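Local coordinates for radical SAM domain protein (Methanothrix thermoacetophila, PDB 6Y1X) that probably acts as the radical SAM carbide synthase NifB, using [4Fe-4S] clusters in maturation of the nitrogenase iron-molybdenum cofactor, at residues 32-37 with 134-138; 116-122 with 149-153; 241-246 with 277-281. Residues are numbered along the deposited sequence.

Interaction 1 of 3, residues 32-37 with 134-138; sequences RRIREH and HLILC. With SF4 (iron/sulfur cluster), chain C.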
loop_
_atom_site.group_PDB
_atom_site.type_symbol
_atom_site.label_atom_id
_atom_site.label_comp_id
_atom_site.label_asym_id
_atom_site.label_seq_id
_atom_site.Cartn_x
_atom_site.Cartn_y
_atom_site.Cartn_z
ATOM N N ARG A 32 -4.819 -18.701 6.932
ATOM C CA ARG A 32 -6.045 -18.122 6.391
ATOM C C ARG A 32 -5.853 -16.686 5.911
ATOM O O ARG A 32 -6.500 -16.268 4.944
ATOM C CB ARG A 32 -7.148 -18.183 7.446
ATOM C CG ARG A 32 -8.549 -18.036 6.887
ATOM C CD ARG A 32 -9.599 -18.194 7.977
ATOM N NE ARG A 32 -9.556 -17.098 8.940
ATOM C CZ ARG A 32 -10.089 -15.898 8.728
ATOM N NH1 ARG A 32 -10.708 -15.635 7.583
ATOM N NH2 ARG A 32 -10.004 -14.960 9.662
ATOM N N ARG A 33 -4.985 -15.919 6.573
ATOM C CA ARG A 33 -4.732 -14.530 6.202
ATOM C C ARG A 33 -4.147 -14.376 4.802
ATOM O O ARG A 33 -4.133 -13.257 4.274
ATOM C CB ARG A 33 -3.827 -13.904 7.263
ATOM C CG ARG A 33 -2.420 -14.460 7.276
ATOM C CD ARG A 33 -1.631 -13.934 8.461
ATOM N NE ARG A 33 -2.133 -14.516 9.704
ATOM C CZ ARG A 33 -1.709 -14.182 10.917
ATOM N NH1 ARG A 33 -2.232 -14.768 11.986
ATOM N NH2 ARG A 33 -0.767 -13.260 11.064
ATOM N N ILE A 34 -3.667 -15.454 4.192
ATOM C CA ILE A 34 -3.303 -15.469 2.777
ATOM C C ILE A 34 -4.378 -16.142 1.938
ATOM O O ILE A 34 -4.826 -15.593 0.932
ATOM C CB ILE A 34 -1.930 -16.152 2.576
ATOM C CG1 ILE A 34 -0.816 -15.326 3.222
ATOM C CG2 ILE A 34 -1.654 -16.366 1.096
ATOM C CD1 ILE A 34 0.543 -15.997 3.190
ATOM N N ARG A 35 -4.811 -17.333 2.361
ATOM C CA ARG A 35 -5.700 -18.167 1.558
ATOM C C ARG A 35 -7.037 -17.489 1.273
ATOM O O ARG A 35 -7.639 -17.729 0.221
ATOM C CB ARG A 35 -5.930 -19.499 2.272
ATOM C CG ARG A 35 -6.788 -20.494 1.512
ATOM C CD ARG A 35 -6.992 -21.775 2.314
ATOM N NE ARG A 35 -7.744 -21.546 3.547
ATOM C CZ ARG A 35 -7.213 -21.556 4.766
ATOM N NH1 ARG A 35 -7.981 -21.337 5.825
ATOM N NH2 ARG A 35 -5.918 -21.782 4.930
ATOM N N GLU A 36 -7.518 -16.646 2.185
ATOM C CA GLU A 36 -8.804 -15.980 2.020
ATOM C C GLU A 36 -8.673 -14.487 1.744
ATOM O O GLU A 36 -9.673 -13.765 1.816
ATOM C CB GLU A 36 -9.684 -16.213 3.250
ATOM C CG GLU A 36 -10.071 -17.669 3.451
ATOM C CD GLU A 36 -11.053 -17.868 4.588
ATOM O OE1 GLU A 36 -11.286 -16.910 5.356
ATOM O OE2 GLU A 36 -11.590 -18.988 4.713
ATOM N N HIS A 37 -7.473 -14.008 1.416
ATOM C CA HIS A 37 -7.282 -12.599 1.105
ATOM C C HIS A 37 -7.200 -12.457 -0.405
ATOM O O HIS A 37 -6.261 -12.993 -1.017
ATOM C CB HIS A 37 -6.011 -12.073 1.763
ATOM C CG HIS A 37 -5.897 -10.580 1.772
ATOM N ND1 HIS A 37 -6.209 -9.798 0.680
ATOM C CD2 HIS A 37 -5.501 -9.724 2.744
ATOM C CE1 HIS A 37 -6.011 -8.527 0.978
ATOM N NE2 HIS A 37 -5.580 -8.454 2.225
ATOM N N HIS A 134 -13.345 -12.225 13.144
ATOM C CA HIS A 134 -13.108 -13.102 12.002
ATOM C C HIS A 134 -12.503 -12.361 10.818
ATOM O O HIS A 134 -11.818 -12.975 9.992
ATOM C CB HIS A 134 -14.414 -13.771 11.575
ATOM C CG HIS A 134 -14.272 -14.680 10.392
ATOM N ND1 HIS A 134 -13.572 -15.866 10.439
ATOM C CD2 HIS A 134 -14.748 -14.576 9.128
ATOM C CE1 HIS A 134 -13.619 -16.451 9.256
ATOM N NE2 HIS A 134 -14.328 -15.689 8.442
ATOM N N LEU A 135 -12.734 -11.057 10.716
ATOM C CA LEU A 135 -12.255 -10.313 9.563
ATOM C C LEU A 135 -10.734 -10.203 9.558
ATOM O O LEU A 135 -10.099 -9.986 10.595
ATOM C CB LEU A 135 -12.880 -8.919 9.543
ATOM C CG LEU A 135 -14.357 -8.914 9.143
ATOM C CD1 LEU A 135 -14.988 -7.560 9.417
ATOM C CD2 LEU A 135 -14.528 -9.307 7.685
ATOM N N ILE A 136 -10.157 -10.332 8.373
ATOM C CA ILE A 136 -8.740 -10.063 8.184
ATOM C C ILE A 136 -8.563 -8.557 8.097
ATOM O O ILE A 136 -9.227 -7.889 7.297
ATOM C CB ILE A 136 -8.210 -10.761 6.921
ATOM C CG1 ILE A 136 -8.422 -12.274 7.011
ATOM C CG2 ILE A 136 -6.745 -10.397 6.671
ATOM C CD1 ILE A 136 -8.227 -12.998 5.697
ATOM N N LEU A 137 -7.667 -8.016 8.912
ATOM C CA LEU A 137 -7.433 -6.582 8.946
ATOM C C LEU A 137 -6.168 -6.275 8.160
ATOM O O LEU A 137 -5.120 -6.892 8.379
ATOM C CB LEU A 137 -7.309 -6.074 10.382
ATOM C CG LEU A 137 -8.509 -6.327 11.298
ATOM C CD1 LEU A 137 -8.243 -5.781 12.693
ATOM C CD2 LEU A 137 -9.783 -5.729 10.717
ATOM N N CYS A 138 -6.285 -5.325 7.238
ATOM C CA CYS A 138 -5.279 -5.036 6.231
ATOM C C CYS A 138 -5.094 -3.531 6.149
ATOM O O CYS A 138 -6.030 -2.765 6.394
ATOM C CB CYS A 138 -5.705 -5.605 4.862
ATOM S SG CYS A 138 -4.462 -5.604 3.532
HETATM FE FE1 SF4 C . -4.425 -3.297 -0.591
HETATM FE FE2 SF4 C . -6.090 -5.430 -0.890
HETATM FE FE3 SF4 C . -7.014 -3.078 0.118
HETATM FE FE4 SF4 C . -5.325 -4.651 1.621
HETATM S S1 SF4 C . -7.459 -5.180 0.942
HETATM S S2 SF4 C . -5.212 -2.369 1.362
HETATM S S3 SF4 C . -3.956 -5.479 -0.030
HETATM S S4 SF4 C . -6.228 -3.428 -2.016
HETATM O O HOH W 1 -12.269 -12.978 7.286
#

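Interaction 2 of 3, residues 116-122 with 149-153; sequences LANEETF and RIEDL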
loop_
_atom_site.group_PDB
_atom_site.type_symbol
_atom_site.label_atom_id
_atom_site.label_comp_id
_atom_site.label_asym_id
_atom_site.label_seq_id
_atom_site.Cartn_x
_atom_site.Cartn_y
_atom_site.Cartn_z
ATOM N N LEU A 116 -1.418 5.508 7.715
ATOM C CA LEU A 116 -0.689 5.639 8.972
ATOM C C LEU A 116 -0.516 7.083 9.427
ATOM O O LEU A 116 -0.082 7.303 10.560
ATOM C CB LEU A 116 0.683 4.969 8.873
ATOM C CG LEU A 116 0.718 3.498 8.448
ATOM C CD1 LEU A 116 2.135 2.957 8.497
ATOM C CD2 LEU A 116 -0.188 2.676 9.343
ATOM N N ALA A 117 -0.870 8.062 8.596
ATOM C CA ALA A 117 -0.769 9.468 8.963
ATOM C C ALA A 117 -2.045 9.992 9.605
ATOM O O ALA A 117 -2.156 11.198 9.839
ATOM C CB ALA A 117 -0.414 10.320 7.740
ATOM N N ASN A 118 -3.010 9.120 9.887
ATOM C CA ASN A 118 -4.311 9.532 10.396
ATOM C C ASN A 118 -4.647 8.667 11.597
ATOM O O ASN A 118 -4.702 7.439 11.476
ATOM C CB ASN A 118 -5.401 9.376 9.329
ATOM C CG ASN A 118 -5.205 10.298 8.151
ATOM O OD1 ASN A 118 -5.832 11.347 8.063
ATOM N ND2 ASN A 118 -4.381 9.870 7.196
ATOM N N GLU A 119 -4.863 9.296 12.758
ATOM C CA GLU A 119 -5.213 8.509 13.935
ATOM C C GLU A 119 -6.509 7.739 13.727
ATOM O O GLU A 119 -6.696 6.674 14.325
ATOM C CB GLU A 119 -5.311 9.400 15.174
ATOM C CG GLU A 119 -3.971 9.938 15.628
ATOM C CD GLU A 119 -2.969 8.827 15.914
ATOM O OE1 GLU A 119 -1.784 8.987 15.544
ATOM O OE2 GLU A 119 -3.358 7.801 16.518
ATOM N N GLU A 120 -7.395 8.237 12.859
ATOM C CA GLU A 120 -8.671 7.570 12.639
ATOM C C GLU A 120 -8.486 6.172 12.071
ATOM O O GLU A 120 -9.373 5.326 12.233
ATOM C CB GLU A 120 -9.563 8.402 11.714
ATOM C CG GLU A 120 -10.050 9.708 12.336
ATOM C CD GLU A 120 -9.062 10.850 12.156
ATOM O OE1 GLU A 120 -7.941 10.604 11.660
ATOM O OE2 GLU A 120 -9.407 11.997 12.517
ATOM N N THR A 121 -7.363 5.916 11.397
ATOM C CA THR A 121 -7.082 4.570 10.907
ATOM C C THR A 121 -7.035 3.582 12.061
ATOM O O THR A 121 -7.639 2.502 12.007
ATOM C CB THR A 121 -5.750 4.561 10.154
ATOM O OG1 THR A 121 -5.836 5.410 9.002
ATOM C CG2 THR A 121 -5.370 3.151 9.737
ATOM N N PHE A 122 -6.302 3.941 13.117
ATOM C CA PHE A 122 -6.101 3.040 14.242
ATOM C C PHE A 122 -7.377 2.885 15.052
ATOM O O PHE A 122 -7.678 1.794 15.546
ATOM C CB PHE A 122 -4.945 3.555 15.099
ATOM C CG PHE A 122 -3.676 3.741 14.321
ATOM C CD1 PHE A 122 -2.782 2.690 14.170
ATOM C CD2 PHE A 122 -3.407 4.942 13.682
ATOM C CE1 PHE A 122 -1.627 2.848 13.435
ATOM C CE2 PHE A 122 -2.256 5.106 12.936
ATOM C CZ PHE A 122 -1.363 4.060 12.813
ATOM N N ARG A 149 4.670 3.171 13.578
ATOM C CA ARG A 149 3.324 2.717 13.895
ATOM C C ARG A 149 3.148 1.205 13.817
ATOM O O ARG A 149 2.041 0.720 14.072
ATOM C CB ARG A 149 2.297 3.383 12.966
ATOM C CG ARG A 149 2.229 4.904 13.077
ATOM C CD ARG A 149 2.226 5.409 14.516
ATOM N NE ARG A 149 1.029 5.060 15.270
ATOM C CZ ARG A 149 -0.003 5.880 15.449
ATOM N NH1 ARG A 149 0.013 7.091 14.906
ATOM N NH2 ARG A 149 -1.052 5.487 16.162
ATOM N N ILE A 150 4.194 0.448 13.469
ATOM C CA ILE A 150 4.032 -0.995 13.296
ATOM C C ILE A 150 3.607 -1.642 14.605
ATOM O O ILE A 150 2.840 -2.611 14.606
ATOM C CB ILE A 150 5.327 -1.623 12.738
ATOM C CG1 ILE A 150 5.145 -3.123 12.499
ATOM C CG2 ILE A 150 6.511 -1.341 13.651
ATOM C CD1 ILE A 150 4.073 -3.456 11.483
ATOM N N GLU A 151 4.090 -1.121 15.737
ATOM C CA GLU A 151 3.704 -1.677 17.029
ATOM C C GLU A 151 2.205 -1.519 17.262
ATOM O O GLU A 151 1.551 -2.430 17.782
ATOM C CB GLU A 151 4.490 -0.996 18.147
ATOM C CG GLU A 151 4.301 -1.628 19.512
ATOM C CD GLU A 151 5.479 -1.389 20.440
ATOM O OE1 GLU A 151 5.947 -0.232 20.524
ATOM O OE2 GLU A 151 5.932 -2.355 21.089
ATOM N N ASP A 152 1.646 -0.368 16.874
ATOM C CA ASP A 152 0.206 -0.153 17.000
ATOM C C ASP A 152 -0.572 -1.104 16.102
ATOM O O ASP A 152 -1.578 -1.688 16.522
ATOM C CB ASP A 152 -0.143 1.295 16.663
ATOM C CG ASP A 152 0.392 2.275 17.679
ATOM O OD1 ASP A 152 0.840 1.829 18.757
ATOM O OD2 ASP A 152 0.370 3.492 17.395
ATOM N N LEU A 153 -0.124 -1.260 14.852
ATOM C CA LEU A 153 -0.816 -2.138 13.913
ATOM C C LEU A 153 -0.848 -3.563 14.439
ATOM O O LEU A 153 -1.877 -4.245 14.373
ATOM C CB LEU A 153 -0.119 -2.093 12.555
ATOM C CG LEU A 153 -0.221 -0.793 11.764
ATOM C CD1 LEU A 153 0.603 -0.898 10.493
ATOM C CD2 LEU A 153 -1.668 -0.462 11.439
#

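Interaction 3 of 3, residues 241-246 with 277-281; sequences VFIHNV and IKQMR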
loop_
_atom_site.group_PDB
_atom_site.type_symbol
_atom_site.label_atom_id
_atom_site.label_comp_id
_atom_site.label_asym_id
_atom_site.label_seq_id
_atom_site.Cartn_x
_atom_site.Cartn_y
_atom_site.Cartn_z
ATOM N N VAL A 241 9.499 -10.244 2.073
ATOM C CA VAL A 241 8.211 -9.853 1.513
ATOM C C VAL A 241 7.562 -11.046 0.827
ATOM O O VAL A 241 8.237 -11.885 0.216
ATOM C CB VAL A 241 8.402 -8.665 0.555
ATOM C CG1 VAL A 241 7.135 -8.393 -0.242
ATOM C CG2 VAL A 241 8.795 -7.433 1.354
ATOM N N PHE A 242 6.242 -11.149 0.958
ATOM C CA PHE A 242 5.555 -12.336 0.470
ATOM C C PHE A 242 5.215 -12.241 -1.012
ATOM O O PHE A 242 5.379 -13.219 -1.746
ATOM C CB PHE A 242 4.278 -12.568 1.277
ATOM C CG PHE A 242 3.428 -13.684 0.749
ATOM C CD1 PHE A 242 3.814 -15.003 0.904
ATOM C CD2 PHE A 242 2.250 -13.408 0.077
ATOM C CE1 PHE A 242 3.031 -16.028 0.406
ATOM C CE2 PHE A 242 1.465 -14.430 -0.422
ATOM C CZ PHE A 242 1.857 -15.738 -0.259
ATOM N N ILE A 243 4.766 -11.078 -1.482
ATOM C CA ILE A 243 4.306 -10.957 -2.859
ATOM C C ILE A 243 4.577 -9.543 -3.357
ATOM O O ILE A 243 4.593 -8.584 -2.584
ATOM C CB ILE A 243 2.811 -11.344 -2.976
ATOM C CG1 ILE A 243 2.380 -11.483 -4.439
ATOM C CG2 ILE A 243 1.929 -10.367 -2.211
ATOM C CD1 ILE A 243 0.998 -12.071 -4.608
ATOM N N HIS A 244 4.765 -9.420 -4.668
ATOM C CA HIS A 244 5.136 -8.168 -5.315
ATOM C C HIS A 244 4.088 -7.841 -6.367
ATOM O O HIS A 244 3.756 -8.691 -7.201
ATOM C CB HIS A 244 6.507 -8.307 -5.974
ATOM C CG HIS A 244 7.106 -7.013 -6.434
ATOM N ND1 HIS A 244 8.137 -6.964 -7.346
ATOM C CD2 HIS A 244 6.851 -5.730 -6.084
ATOM C CE1 HIS A 244 8.479 -5.705 -7.554
ATOM N NE2 HIS A 244 7.719 -4.937 -6.795
ATOM N N ASN A 245 3.593 -6.608 -6.349
ATOM C CA ASN A 245 2.549 -6.174 -7.274
ATOM C C ASN A 245 3.091 -5.007 -8.091
ATOM O O ASN A 245 3.139 -3.870 -7.610
ATOM C CB ASN A 245 1.289 -5.789 -6.506
ATOM C CG ASN A 245 0.219 -5.194 -7.397
ATOM O OD1 ASN A 245 0.136 -5.510 -8.581
ATOM N ND2 ASN A 245 -0.603 -4.318 -6.830
ATOM N N VAL A 246 3.477 -5.278 -9.329
ATOM C CA VAL A 246 3.973 -4.240 -10.223
ATOM C C VAL A 246 2.801 -3.641 -10.986
ATOM O O VAL A 246 2.097 -4.347 -11.715
ATOM C CB VAL A 246 5.037 -4.796 -11.178
ATOM C CG1 VAL A 246 5.582 -3.689 -12.061
ATOM C CG2 VAL A 246 6.158 -5.436 -10.371
ATOM N N ILE A 277 10.591 -13.222 -7.194
ATOM C CA ILE A 277 9.602 -13.148 -6.125
ATOM C C ILE A 277 8.215 -13.294 -6.731
ATOM O O ILE A 277 7.954 -12.817 -7.839
ATOM C CB ILE A 277 9.736 -11.834 -5.322
ATOM C CG1 ILE A 277 8.816 -11.854 -4.096
ATOM C CG2 ILE A 277 9.502 -10.615 -6.210
ATOM C CD1 ILE A 277 9.050 -10.710 -3.128
ATOM N N LYS A 278 7.327 -13.952 -5.987
ATOM C CA LYS A 278 5.944 -14.137 -6.404
ATOM C C LYS A 278 5.321 -12.806 -6.808
ATOM O O LYS A 278 5.480 -11.797 -6.116
ATOM C CB LYS A 278 5.158 -14.757 -5.243
ATOM C CG LYS A 278 3.710 -15.102 -5.527
ATOM C CD LYS A 278 3.054 -15.679 -4.272
ATOM C CE LYS A 278 1.617 -16.113 -4.520
ATOM N NZ LYS A 278 1.532 -17.280 -5.440
ATOM N N GLN A 279 4.652 -12.796 -7.961
ATOM C CA GLN A 279 4.015 -11.598 -8.487
ATOM C C GLN A 279 2.499 -11.679 -8.368
ATOM O O GLN A 279 1.905 -12.735 -8.606
ATOM C CB GLN A 279 4.391 -11.398 -9.958
ATOM C CG GLN A 279 5.872 -11.205 -10.183
ATOM C CD GLN A 279 6.342 -9.871 -9.668
ATOM O OE1 GLN A 279 5.726 -8.840 -9.942
ATOM N NE2 GLN A 279 7.408 -9.880 -8.881
ATOM N N MET A 280 1.875 -10.566 -7.989
ATOM C CA MET A 280 0.419 -10.479 -7.978
ATOM C C MET A 280 -0.075 -10.208 -9.397
ATOM O O MET A 280 0.338 -9.223 -10.019
ATOM C CB MET A 280 -0.047 -9.383 -7.021
ATOM C CG MET A 280 -1.557 -9.339 -6.809
ATOM S SD MET A 280 -2.121 -7.767 -6.125
ATOM C CE MET A 280 -3.898 -7.972 -6.173
ATOM N N ARG A 281 -0.944 -11.066 -9.918
ATOM C CA ARG A 281 -1.222 -11.040 -11.356
ATOM C C ARG A 281 -2.587 -10.411 -11.628
ATOM O O ARG A 281 -3.433 -10.329 -10.737
ATOM C CB ARG A 281 -1.131 -12.439 -11.976
ATOM C CG ARG A 281 0.219 -13.121 -11.781
ATOM C CD ARG A 281 1.370 -12.221 -12.233
ATOM N NE ARG A 281 1.338 -11.910 -13.662
ATOM C CZ ARG A 281 2.216 -12.368 -14.551
ATOM N NH1 ARG A 281 3.213 -13.155 -14.164
ATOM N NH2 ARG A 281 2.109 -12.025 -15.830
HETATM O O HOH W 2 3.219 -8.028 -10.280
#

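Interaction 1 of 3, residues 32-37 with 134-138
His134 opens the contact. His134 O accepts a hydrogen bond from Arg32 NH2 at 2.7 Å. The Arg32 guanidinium also lies flat on the His134 ring, with centres 4.1 Å apart and planes at 12°. Water 1 bridges the same pair, 3.1 Å from Arg32 NH1 and 2.7 Å from His134 O. Within its own segment, Arg32 NH1 forms a salt bridge to Glu36 OE1 at 2.6 Å, so NH1 and NH2 both have partners.

Ile136 comes next, on strand 136-141, and has the largest covered area. Ile136 CD1 packs 3.8 Å from Arg33 CA and 3.8 Å from Arg32 O, against the short helix 32-35. Ile136 CG2 lies 4.2 Å from His37 CD2.

Cys138, two residues further along the strand, points the same way. Cys138 SG binds SF4 FE4 at 2.3 Å and accepts a hydrogen bond from His37 NE2 at 3.3 Å, near the plane of the ring. His37 ND1 is hydrogen-bonded to the backbone N of Cys39, which fixes the imidazole between two cluster ligands. A cysteine thiolate that binds iron and accepts an N-H bond is typical of iron-sulfur sites. Here the site is the [4Fe-4S] cluster bound by Cys138 and Cys39.

Interaction 2 of 3, residues 116-122 with 149-153
Helices 119-131 and 146-156 meet here, one before and one after strand 136-141 in the alternating beta-alpha order of the radical SAM barrel. The segments that touch are 116-122, which includes the turn leading into the first helix, and 149-153.

Charge is the first kind of interaction. Arg149 forms a salt bridge with Glu119, with Arg149 NH1 2.7 Å from Glu119 OE1. A second, longer hydrogen bond runs from Arg149 NH2 to Glu119 OE2 at 3.3 Å, so both carboxylate oxygens are used. Asp152, one turn along the same helix, adds a further partner. Asp152 OD2 takes Arg149 NE and Arg149 NH2, each at 2.7 Å. Glu119, Arg149 and Asp152 thus form a network that joins the two segments. Asp152 OD1 also pairs with Arg155.

Apolar packing lies beside these charges. Leu116 CD2 is 3.8 Å from Leu153 CD1, and Phe122 CE1 is 3.9 Å from Leu153 CD2. Leu153 therefore meets both Leu116 and Phe122. Leu116 and Leu153 also touch Ile139 of strand 136-141, so the turn before helix 119-131 and helix 146-156 both rest on the sheet. Phe122 CE1 also approaches Asp152 CB at 3.9 Å.

Stacking links the two kinds. The acidic partners lie near the plane of the Arg149 guanidinium, and its face is used by Phe122. The planes are 4° from parallel, and this is a cation-pi contact, with Arg149 CZ 3.7 Å from the centroid of the Phe122 ring and 3.5 Å from Phe122 CE2.

Interaction 3 of 3, residues 241-246 with 277-281
The C-terminal end of the model, 277-281, runs beside strand 243-248 and makes a single beta bridge, His244 with Gln279. Both backbone polar atoms of His244 are satisfied across it. His244 N donates to Lys278 O at 2.9 Å, and His244 O accepts from Met280 N at 2.8 Å. A CA-H...O contact from Gln279 CA to His244 O, at 3.2 Å, adds to the second.

Gln279 NE2 donates to Ile277 O at 3.2 Å and weakly to His244 ND1 at 3.4 Å. His244 NE2 is hydrogen-bonded to Thr218 OG1. Gln279 OE1 lies 2.7 Å from water 2, which accepts from Val246 N at 2.9 Å. Met280 O is 3.1 Å from water 2, which has more acceptors nearby than protons. Asn245 ND2 is hydrogen-bonded to Asn217 OD1.

Apolar contacts flank the bridge. Ile243 CD1 packs on Met280 CB at 3.8 Å, and Ile277 CG2 on His244 CB at 3.8 Å.

Strand 243-248 is the last of six parallel strands. Strand 213-220 is hydrogen-bonded to one edge, and 277-281 lies along part of the other. Ile277 and His244 rest on helix 229-239, Gln279 and Val246 on helix 263-273, and Met280 reaches Cys39, a [4Fe-4S] ligand.

Along the chain, interactions 1 and 2 interleave, and interaction 3 follows both. Interactions 1 and 3 touch the same parallel sheet, at strand 136-141 and at its outermost strand 243-248. Their centres are about 17 Å apart, and they meet where Ile34 CD1 packs on Phe242 CZ at 3.7 Å. Both approach the [4Fe-4S] cluster bound by Cys39 and Cys138, interaction 1 by direct ligation. Interaction 2 joins the two helices that flank strand 136-141 in sequence. Its centre is about 19 Å from that of interaction 1 and 24 Å from that of interaction 3. Segments near both ends of the modelled chain thus meet by that cluster, while interaction 2 packs two helices outside the sheet.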